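Long-range contacts in 4-oxalocrotonate decarboxylase NahK (Pseudomonas putida, PDB 5D2I), which decarboxylates (3E)-2-oxohex-3-enedioate to 2-oxopent-4-enoate in the breakdown of aromatic hydrocarbons, in a metal-dependent reaction of the hydratase/decarboxylase family: residues A[115-120]-A[140-145]; A[178-183]-A[259-264]; A[106-111]-A[146-151]; A[95-100]-A[172-177]. The protein carries 1 engineered substitution. All blocks are in the same frame, centred on the assembly; numbering follows the deposited sequence.

Interaction 1. Residues A[115-120]-A[140-145]. With CA (calcium ion), chain C.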
# COMPACT_ATOMS: atom_id res chain seq x y z
N ALA A 115 -7.41 3.82 6.03
CA ALA A 115 -8.21 2.64 6.32
C ALA A 115 -8.33 1.87 5.03
O ALA A 115 -8.67 2.44 3.99
CB ALA A 115 -9.58 3.06 6.79
N GLU A 116 -8.04 0.58 5.08
CA GLU A 116 -8.11 -0.26 3.90
C GLU A 116 -8.75 -1.58 4.24
O GLU A 116 -8.87 -1.96 5.40
CB GLU A 116 -6.70 -0.52 3.35
CG GLU A 116 -5.91 0.76 3.24
CD GLU A 116 -4.82 0.74 2.21
OE1 GLU A 116 -4.71 -0.24 1.43
OE2 GLU A 116 -4.07 1.73 2.16
N ILE A 117 -9.18 -2.28 3.19
CA ILE A 117 -9.56 -3.66 3.36
C ILE A 117 -8.56 -4.52 2.60
O ILE A 117 -8.22 -4.23 1.44
CB ILE A 117 -11.01 -3.91 2.90
CG1 ILE A 117 -11.43 -5.32 3.30
CG2 ILE A 117 -11.16 -3.68 1.39
CD1 ILE A 117 -11.52 -5.49 4.81
N SER A 118 -8.02 -5.52 3.28
CA SER A 118 -7.07 -6.38 2.62
C SER A 118 -7.75 -7.69 2.29
O SER A 118 -8.80 -8.00 2.84
CB SER A 118 -5.87 -6.64 3.54
OG SER A 118 -5.20 -5.43 3.82
N VAL A 119 -7.17 -8.44 1.37
CA VAL A 119 -7.64 -9.79 1.13
C VAL A 119 -6.46 -10.74 1.26
O VAL A 119 -5.30 -10.34 1.11
CB VAL A 119 -8.25 -9.93 -0.28
CG1 VAL A 119 -9.42 -8.97 -0.43
CG2 VAL A 119 -7.21 -9.64 -1.33
N VAL A 120 -6.76 -12.00 1.54
CA VAL A 120 -5.80 -13.06 1.37
C VAL A 120 -6.42 -13.95 0.33
O VAL A 120 -7.61 -14.27 0.41
CB VAL A 120 -5.52 -13.80 2.68
CG1 VAL A 120 -4.81 -15.13 2.42
CG2 VAL A 120 -4.67 -12.94 3.59
N ASP A 140 -9.89 -15.63 -0.27
CA ASP A 140 -10.09 -16.51 0.88
C ASP A 140 -10.88 -15.74 1.92
O ASP A 140 -11.97 -16.14 2.33
CB ASP A 140 -8.75 -16.93 1.48
CG ASP A 140 -8.85 -18.19 2.31
OD1 ASP A 140 -9.99 -18.61 2.62
OD2 ASP A 140 -7.80 -18.78 2.64
N TYR A 141 -10.32 -14.62 2.35
CA TYR A 141 -11.00 -13.81 3.33
C TYR A 141 -10.47 -12.41 3.26
O TYR A 141 -9.46 -12.15 2.61
CB TYR A 141 -10.81 -14.38 4.74
CG TYR A 141 -9.37 -14.63 5.11
CD1 TYR A 141 -8.76 -15.85 4.84
CD2 TYR A 141 -8.63 -13.65 5.76
CE1 TYR A 141 -7.44 -16.08 5.18
CE2 TYR A 141 -7.31 -13.87 6.11
CZ TYR A 141 -6.73 -15.09 5.82
OH TYR A 141 -5.42 -15.30 6.18
N VAL A 142 -11.17 -11.51 3.94
CA VAL A 142 -10.79 -10.12 3.95
C VAL A 142 -10.29 -9.76 5.33
O VAL A 142 -10.65 -10.42 6.32
CB VAL A 142 -11.97 -9.22 3.54
CG1 VAL A 142 -12.51 -9.69 2.21
CG2 VAL A 142 -13.06 -9.28 4.60
N ILE A 143 -9.44 -8.74 5.41
CA ILE A 143 -8.83 -8.33 6.66
C ILE A 143 -8.81 -6.81 6.77
O ILE A 143 -8.15 -6.13 5.96
CB ILE A 143 -7.35 -8.77 6.75
CG1 ILE A 143 -7.18 -10.25 6.44
CG2 ILE A 143 -6.77 -8.43 8.14
CD1 ILE A 143 -6.88 -10.50 4.98
N PRO A 144 -9.52 -6.27 7.77
CA PRO A 144 -9.44 -4.83 8.02
C PRO A 144 -8.00 -4.45 8.26
O PRO A 144 -7.34 -5.05 9.11
CB PRO A 144 -10.25 -4.66 9.30
CG PRO A 144 -11.26 -5.77 9.24
CD PRO A 144 -10.48 -6.93 8.66
N THR A 145 -7.50 -3.49 7.50
CA THR A 145 -6.10 -3.12 7.62
C THR A 145 -5.96 -1.63 7.53
O THR A 145 -6.53 -1.00 6.64
CB THR A 145 -5.29 -3.72 6.49
OG1 THR A 145 -5.55 -5.13 6.43
CG2 THR A 145 -3.79 -3.49 6.74
CA CA C . -2.44 2.62 1.02
O HOH W 1 -2.56 0.52 -0.07
O HOH W 2 -3.71 3.42 -0.81
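S118 and T145 join their hydroxyls across two antiparallel strands, with S118 OG giving its proton to T145 OG1 at 2.7 Å. T145 OG1 passes its own proton back along its strand to I143 O at 2.8 Å. That carbonyl also accepts S118 N, and the two donors reach it from opposite faces of its plane. The buried hydroxyls are thus tied into a short relay beside the backbone pairing. Both side chains carry their oxygen anti to the carbonyl carbon (chi1 -62° in S118, -52° in T145), which turns the two hydroxyls to each other.

Backbone bonds run in reciprocal pairs between E116 and T145 and between S118 and I143. At the far end D140 and Y141 both face V120, a classic beta bulge: D140 N reaches V120 O at 2.7 Å, whereas the bond from Y141 N to the same oxygen is weak.

Next to the bulge, V120 lies alongside Y141, its CB over one face of the ring in a CH-pi contact, 3.9 Å from the centroid. V120 CG2 also meets I143 CD1 at 3.6 Å. On the other face of the sheet, I117 CG1 packs on V142 CB at 3.9 Å, and V119 adds its CG1 to V142 CG1.

E116 sends its extended chain away from T145, and its OE2 binds calcium at 2.2 Å, while OE1 accepts a hydrogen bond from a water on the same ion. E114 and E147 supply further carboxylate ligands, forming the three-glutamate part of the metal site of this FAH-type fold.

Interaction 2. Residues A[178-183]-A[259-264]. With CA (calcium ion), chain D.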
# COMPACT_ATOMS: atom_id res chain seq x y z
N ARG A 178 -12.29 -8.56 12.43
CA ARG A 178 -12.61 -9.94 12.12
C ARG A 178 -12.22 -10.24 10.69
O ARG A 178 -12.40 -9.40 9.81
CB ARG A 178 -14.10 -10.19 12.32
CG ARG A 178 -14.51 -11.63 12.04
CD ARG A 178 -15.95 -11.88 12.50
NE ARG A 178 -16.90 -11.04 11.77
CZ ARG A 178 -17.53 -11.42 10.66
NH1 ARG A 178 -17.32 -12.63 10.17
NH2 ARG A 178 -18.37 -10.60 10.05
N MET A 179 -11.66 -11.42 10.45
CA MET A 179 -11.36 -11.82 9.10
C MET A 179 -12.53 -12.61 8.56
O MET A 179 -12.87 -13.67 9.07
CB MET A 179 -10.08 -12.65 9.04
CG MET A 179 -8.84 -11.83 9.36
SD MET A 179 -7.38 -12.86 9.48
CE MET A 179 -6.20 -11.68 10.14
N ALA A 180 -13.17 -12.06 7.54
CA ALA A 180 -14.42 -12.63 7.07
C ALA A 180 -14.28 -13.14 5.66
O ALA A 180 -13.49 -12.62 4.87
CB ALA A 180 -15.53 -11.59 7.15
N SER A 181 -15.05 -14.18 5.36
CA SER A 181 -15.16 -14.70 4.01
C SER A 181 -15.88 -13.68 3.15
O SER A 181 -16.64 -12.85 3.65
CB SER A 181 -15.97 -16.00 4.03
OG SER A 181 -15.51 -16.88 5.05
N LEU A 182 -15.67 -13.76 1.84
CA LEU A 182 -16.27 -12.80 0.92
C LEU A 182 -17.79 -12.90 0.92
O LEU A 182 -18.49 -11.93 0.63
CB LEU A 182 -15.72 -13.03 -0.48
CG LEU A 182 -15.59 -11.82 -1.39
CD1 LEU A 182 -14.75 -10.77 -0.71
CD2 LEU A 182 -14.97 -12.25 -2.71
N GLU A 183 -18.31 -14.08 1.26
CA GLU A 183 -19.75 -14.31 1.34
C GLU A 183 -20.41 -13.40 2.37
O GLU A 183 -21.58 -13.06 2.23
CB GLU A 183 -20.05 -15.78 1.69
CG GLU A 183 -19.66 -16.80 0.62
CD GLU A 183 -18.17 -17.07 0.58
OE1 GLU A 183 -17.48 -16.72 1.55
OE2 GLU A 183 -17.68 -17.64 -0.42
N GLN A 259 -17.52 -1.85 9.36
CA GLN A 259 -18.84 -2.34 9.66
C GLN A 259 -18.90 -3.84 9.55
O GLN A 259 -18.51 -4.37 8.60
CB GLN A 259 -19.91 -1.68 8.83
CG GLN A 259 -19.91 -2.10 7.42
CD GLN A 259 -21.00 -1.43 6.61
OE1 GLN A 259 -21.92 -0.88 7.14
NE2 GLN A 259 -20.86 -1.45 5.37
N GLY A 260 -19.35 -4.48 10.60
CA GLY A 260 -19.46 -5.93 10.64
C GLY A 260 -18.14 -6.67 10.84
O GLY A 260 -18.14 -7.91 10.93
N LEU A 261 -17.03 -5.95 10.91
CA LEU A 261 -15.72 -6.59 10.97
C LEU A 261 -14.84 -6.08 12.10
O LEU A 261 -13.62 -6.25 12.05
CB LEU A 261 -14.96 -6.41 9.66
CG LEU A 261 -15.63 -6.92 8.39
CD1 LEU A 261 -14.77 -6.60 7.19
CD2 LEU A 261 -15.86 -8.42 8.51
N GLY A 262 -15.43 -5.45 13.09
CA GLY A 262 -14.66 -4.98 14.22
C GLY A 262 -13.85 -3.74 13.88
O GLY A 262 -14.22 -2.96 12.99
N SER A 263 -12.75 -3.56 14.59
CA SER A 263 -11.98 -2.35 14.47
C SER A 263 -10.49 -2.62 14.48
O SER A 263 -10.02 -3.67 14.91
CB SER A 263 -12.34 -1.40 15.61
OG SER A 263 -11.93 -1.95 16.85
N VAL A 264 -9.75 -1.64 13.99
CA VAL A 264 -8.30 -1.69 13.99
C VAL A 264 -7.84 -0.45 14.71
O VAL A 264 -8.26 0.66 14.37
CB VAL A 264 -7.76 -1.65 12.57
CG1 VAL A 264 -6.25 -1.76 12.60
CG2 VAL A 264 -8.36 -2.80 11.74
CA CA D . -9.93 -4.21 17.25
O HOH W 3 -8.58 -2.33 18.13
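R178 grips the turn before strand 263-268 at two successive carbonyls, one with its backbone and one with its side chain. R178 N donates to L261 O at 2.7 Å, from well above the plane of that carbonyl. The guanidinium then reaches back to G260 O, which lies at its edge, close to its plane, 2.8 Å from NH2 in a fairly straight bond (158° at the hydrogen). After an extended start to the chain, a bend at chi3 (62°) brings the group round to this oxygen. NH1 has a different partner, the carboxylate of E184, in a salt bridge, so the arginine links an acidic side chain to the turn.

L261 and G262 both face Y258, forming a classic beta bulge where the chain turns back from strand 253-258 into strand 263-268. G260 and G262 each have positive phi, a backbone shape that suits glycine.

Beneath the polar grip, L261 CD2 lies over one face of the guanidinium and presses on A180 CB at 3.5 Å, a tight carbon contact. V185 covers the same leucine. Past the bulge, S263 O binds a calcium ion at 2.4 Å, which D99 OD2 and a water also bind.

Interaction 3. Residues A[106-111]-A[146-151]; sequences SKLIHP and VEVIDS. With CA (calcium ion), chain C; EDO (1,2-ethanediol), chain E.
L108 meets the strand end 146-151 in two ways. Its CD1 packs on V148 CG1 at 4.0 Å, the two side chains crossing at about a right angle, while its CB lies against D150 OD2.

At I109 the contact turns polar. The amide N donates to D150 OD2 at 2.6 Å, and the next amide, H110 N, donates to D150 OD1 at 2.7 Å. Each oxygen uses its syn lone pair, so the carboxylate clasps two consecutive N-H groups as a fork and its rotation is fixed. D150 holds CG anti to its backbone N (chi1 -164°), which carries the buried carboxylate across to the loop. These two bonds probably favour its charged form.

H110 turns its ring back toward the strand, with CG between the backbone N and the carbonyl carbon (chi1 38°). The imidazole plane stands almost perpendicular to the D150 carboxylate, at 87°. I109 CG2 rests over the centre of one ring face, and NE2 points at S151 O at the ring edge; their 2.5 Å separation is unusually short, so its exact length is doubtful. A 1,2-ethanediol, probably from the crystallisation liquor, bridges S151 N and H110 O through its O2; the bond to H110 O is weak.

P111 closes the segment with CB against V148 CG1 at 3.6 Å and its CA-H directed at I149 O, 3.3 Å from CA. Loop 106-111 is thereby fastened over the end of strand 139-149, just before its chain enters strand 112-121 and close to E147, whose OE1 binds calcium at 2.2 Å.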
# COMPACT_ATOMS: atom_id res chain seq x y z
N SER A 106 9.30 7.65 15.92
CA SER A 106 10.69 8.04 15.78
C SER A 106 11.32 7.30 14.61
O SER A 106 12.38 7.67 14.11
CB SER A 106 11.48 7.78 17.06
OG SER A 106 11.66 6.40 17.26
N LYS A 107 10.66 6.23 14.16
CA LYS A 107 11.15 5.47 13.02
C LYS A 107 10.41 5.88 11.76
O LYS A 107 10.60 5.29 10.70
CB LYS A 107 10.98 3.98 13.28
CG LYS A 107 11.61 3.53 14.58
CD LYS A 107 11.62 2.02 14.70
CE LYS A 107 12.57 1.60 15.81
NZ LYS A 107 13.77 2.49 15.81
N LEU A 108 9.58 6.91 11.88
CA LEU A 108 8.78 7.39 10.76
C LEU A 108 9.11 8.85 10.50
O LEU A 108 9.63 9.54 11.39
CB LEU A 108 7.29 7.22 11.06
CG LEU A 108 6.87 5.80 11.42
CD1 LEU A 108 5.37 5.71 11.69
CD2 LEU A 108 7.26 4.84 10.29
N ILE A 109 8.80 9.33 9.30
CA ILE A 109 9.19 10.67 8.87
C ILE A 109 8.03 11.65 9.01
O ILE A 109 8.11 12.65 9.72
CB ILE A 109 9.65 10.64 7.40
CG1 ILE A 109 10.85 9.70 7.27
CG2 ILE A 109 10.00 12.04 6.90
CD1 ILE A 109 11.12 9.23 5.86
N HIS A 110 6.93 11.34 8.34
CA HIS A 110 5.74 12.18 8.41
C HIS A 110 4.55 11.32 8.05
O HIS A 110 3.92 11.51 7.00
CB HIS A 110 5.87 13.38 7.47
CG HIS A 110 6.54 13.08 6.17
ND1 HIS A 110 7.18 14.04 5.41
CD2 HIS A 110 6.66 11.92 5.46
CE1 HIS A 110 7.66 13.50 4.31
NE2 HIS A 110 7.37 12.21 4.32
N PRO A 111 4.23 10.36 8.92
CA PRO A 111 3.30 9.28 8.57
C PRO A 111 1.85 9.72 8.49
O PRO A 111 1.43 10.68 9.14
CB PRO A 111 3.47 8.30 9.73
CG PRO A 111 3.87 9.17 10.89
CD PRO A 111 4.76 10.22 10.29
N VAL A 146 -5.18 -1.06 8.44
CA VAL A 146 -4.88 0.35 8.38
C VAL A 146 -3.43 0.48 7.93
O VAL A 146 -2.53 -0.05 8.57
CB VAL A 146 -5.07 0.99 9.75
CG1 VAL A 146 -4.60 2.44 9.72
CG2 VAL A 146 -6.54 0.92 10.14
N GLU A 147 -3.21 1.18 6.83
CA GLU A 147 -1.84 1.37 6.40
C GLU A 147 -1.29 2.58 7.08
O GLU A 147 -2.00 3.56 7.27
CB GLU A 147 -1.68 1.53 4.89
CG GLU A 147 -0.23 1.29 4.50
CD GLU A 147 0.03 1.30 3.01
OE1 GLU A 147 -0.85 1.75 2.24
OE2 GLU A 147 1.13 0.86 2.62
N VAL A 148 -0.03 2.51 7.46
CA VAL A 148 0.69 3.73 7.77
C VAL A 148 1.57 3.98 6.56
O VAL A 148 2.43 3.17 6.24
CB VAL A 148 1.57 3.59 8.99
CG1 VAL A 148 2.22 4.94 9.31
CG2 VAL A 148 0.73 3.13 10.17
N ILE A 149 1.31 5.08 5.85
CA ILE A 149 2.15 5.43 4.72
C ILE A 149 3.07 6.54 5.15
O ILE A 149 2.73 7.35 6.00
CB ILE A 149 1.34 5.89 3.51
CG1 ILE A 149 0.28 6.90 3.92
CG2 ILE A 149 0.67 4.69 2.85
CD1 ILE A 149 -0.44 7.49 2.72
N ASP A 150 4.24 6.58 4.54
CA ASP A 150 5.24 7.52 4.97
C ASP A 150 6.18 7.70 3.81
O ASP A 150 7.18 7.00 3.71
CB ASP A 150 6.01 6.95 6.15
CG ASP A 150 6.79 8.00 6.90
OD1 ASP A 150 6.40 9.19 6.85
OD2 ASP A 150 7.82 7.67 7.53
N SER A 151 5.84 8.63 2.92
CA SER A 151 6.69 8.90 1.78
C SER A 151 8.06 9.33 2.26
O SER A 151 8.19 10.17 3.15
CB SER A 151 6.10 10.00 0.92
OG SER A 151 7.01 10.38 -0.10
CA CA C . -2.44 2.62 1.02
C1 EDO E . 2.32 9.73 3.00
O1 EDO E . 2.74 10.41 1.81
C2 EDO E . 2.83 10.48 4.22
O2 EDO E . 4.21 10.81 4.01
O HOH W 1 -2.56 0.52 -0.07
O HOH W 2 -3.71 3.42 -0.81

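Interaction 4. Residues A[95-100]-A[172-177]. With CA (calcium ion), chain D; EDO (1,2-ethanediol), chain H.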
# COMPACT_ATOMS: atom_id res chain seq x y z
N PHE A 95 6.88 -4.37 8.73
CA PHE A 95 5.88 -3.32 8.58
C PHE A 95 4.68 -3.65 9.45
O PHE A 95 3.89 -2.78 9.78
CB PHE A 95 5.36 -3.21 7.15
CG PHE A 95 6.35 -2.68 6.14
CD1 PHE A 95 7.67 -2.41 6.49
CD2 PHE A 95 5.94 -2.45 4.83
CE1 PHE A 95 8.56 -1.92 5.54
CE2 PHE A 95 6.82 -1.98 3.87
CZ PHE A 95 8.13 -1.72 4.23
N SER A 96 4.53 -4.93 9.78
CA SER A 96 3.29 -5.38 10.42
C SER A 96 3.16 -4.87 11.85
O SER A 96 4.09 -4.95 12.64
CB SER A 96 3.20 -6.90 10.41
OG SER A 96 1.93 -7.30 10.90
N VAL A 97 1.98 -4.35 12.15
CA VAL A 97 1.65 -3.85 13.49
C VAL A 97 0.39 -4.58 13.90
O VAL A 97 -0.55 -4.71 13.11
CB VAL A 97 1.36 -2.35 13.44
CG1 VAL A 97 0.95 -1.83 14.80
CG2 VAL A 97 2.59 -1.61 12.94
N PRO A 98 0.37 -5.10 15.14
CA PRO A 98 -0.83 -5.83 15.55
C PRO A 98 -1.93 -4.85 15.93
O PRO A 98 -1.65 -3.68 16.18
CB PRO A 98 -0.36 -6.61 16.77
CG PRO A 98 0.72 -5.72 17.36
CD PRO A 98 1.39 -5.05 16.20
N ASP A 99 -3.18 -5.32 15.93
CA ASP A 99 -4.32 -4.50 16.29
C ASP A 99 -4.12 -3.99 17.72
O ASP A 99 -3.83 -4.78 18.63
CB ASP A 99 -5.59 -5.35 16.19
CG ASP A 99 -6.84 -4.57 16.46
OD1 ASP A 99 -6.79 -3.33 16.52
OD2 ASP A 99 -7.89 -5.22 16.62
N GLY A 100 -4.24 -2.68 17.89
CA GLY A 100 -4.02 -2.05 19.18
C GLY A 100 -2.55 -1.86 19.47
O GLY A 100 -2.18 -1.47 20.58
N ARG A 172 4.22 0.82 7.43
CA ARG A 172 3.59 -0.05 8.41
C ARG A 172 2.20 -0.40 7.92
O ARG A 172 1.60 0.32 7.12
CB ARG A 172 3.45 0.62 9.78
CG ARG A 172 4.74 1.13 10.38
CD ARG A 172 5.59 0.02 10.95
NE ARG A 172 6.76 0.59 11.61
CZ ARG A 172 7.92 0.83 11.02
NH1 ARG A 172 8.10 0.51 9.74
NH2 ARG A 172 8.92 1.38 11.71
N PHE A 173 1.70 -1.53 8.38
CA PHE A 173 0.30 -1.82 8.18
C PHE A 173 -0.20 -2.48 9.44
O PHE A 173 0.53 -3.21 10.11
CB PHE A 173 0.06 -2.68 6.93
CG PHE A 173 0.62 -4.07 7.03
CD1 PHE A 173 1.95 -4.32 6.74
CD2 PHE A 173 -0.19 -5.13 7.39
CE1 PHE A 173 2.47 -5.62 6.82
CE2 PHE A 173 0.31 -6.42 7.48
CZ PHE A 173 1.64 -6.66 7.20
N ILE A 174 -1.43 -2.16 9.80
CA ILE A 174 -1.99 -2.64 11.04
C ILE A 174 -3.20 -3.46 10.66
O ILE A 174 -4.12 -2.95 10.03
CB ILE A 174 -2.48 -1.47 11.91
CG1 ILE A 174 -1.42 -0.37 11.97
CG2 ILE A 174 -2.84 -1.97 13.30
CD1 ILE A 174 -2.00 1.02 12.32
N THR A 175 -3.19 -4.74 10.99
CA THR A 175 -4.35 -5.57 10.69
C THR A 175 -5.15 -5.74 11.96
O THR A 175 -4.61 -5.64 13.06
CB THR A 175 -3.95 -6.95 10.17
OG1 THR A 175 -3.12 -7.60 11.14
CG2 THR A 175 -3.20 -6.83 8.85
N GLY A 176 -6.43 -5.98 11.84
CA GLY A 176 -7.23 -6.17 13.03
C GLY A 176 -8.63 -6.49 12.60
O GLY A 176 -8.87 -6.78 11.43
N GLY A 177 -9.55 -6.44 13.56
CA GLY A 177 -10.94 -6.78 13.30
C GLY A 177 -11.10 -8.22 12.91
O GLY A 177 -10.16 -9.02 13.03
CA CA D . -9.93 -4.21 17.25
C1 EDO H . -4.20 -8.32 14.90
O1 EDO H . -3.25 -7.66 14.06
C2 EDO H . -3.70 -8.24 16.33
O2 EDO H . -4.49 -9.04 17.21
O HOH W 4 -0.56 -6.58 11.40
O HOH W 3 -8.58 -2.33 18.13
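F95, V97 and F173 bury the most surface here, and their backbones also carry the strand pairing. F173 N donates to F95 O at 2.9 Å, and V97 N returns the link to F173 O at 2.8 Å. The N-H and C=O of F173 thus bracket S96, bonding to residues 95 and 97, as in parallel pairing.

The F173 ring swings toward the neighbouring strand, a chi1 near +60° (67°) folding it over S96. One face receives S96 CA in a CH-pi contact, 4.0 Å from the ring centroid and displaced toward the rim, while F95 CB approaches the ring edge at 3.6 Å from CD1. The ring of F236 on strand 236-238 also meets this phenyl group.

V97 points to the opposite face of the sheet. It lies alongside I174 with the two side chains pointing the same way, CB 3.7 Å from I174 CG1, and its CG2 touches the aliphatic part of R172. Its carbonyl accepts a weak bond from T175 N and a proton from a water that also hydrogen-bonds to the hydroxyls of S96 and T175.

Beyond the strands, D99 CB packs against G176 CA. D99 OD2 binds calcium at 2.4 Å, while OD1 accepts from S265 N and from a water on the ion. Short strand 96-97 is in this way added in parallel to the edge of strand 170-175, extending the mixed sheet that also carries strands 112-121 and 139-149, with a calcium ion at the end of the contact.

In the fold
All four contacts belong to the FAA hydrolase-like part of the chain, and three of them meet on one mixed sheet. Strand 139-149 pairs with 112-121 in interaction 1, runs on into interaction 3, and borders strand 170-175 of interaction 4. Along the chain, interaction 1 is nested inside the loop closed by interaction 3, and both inside that of interaction 4; interaction 2 opens only after all three have closed. Centres of interactions 1 and 2 are about 8 Å apart, those of 2 and 3 about 25 Å. Interactions 1 and 3 share the calcium of the three-glutamate site, probably the active site, whereas 2 and 4 share the second calcium, joining the two sheets.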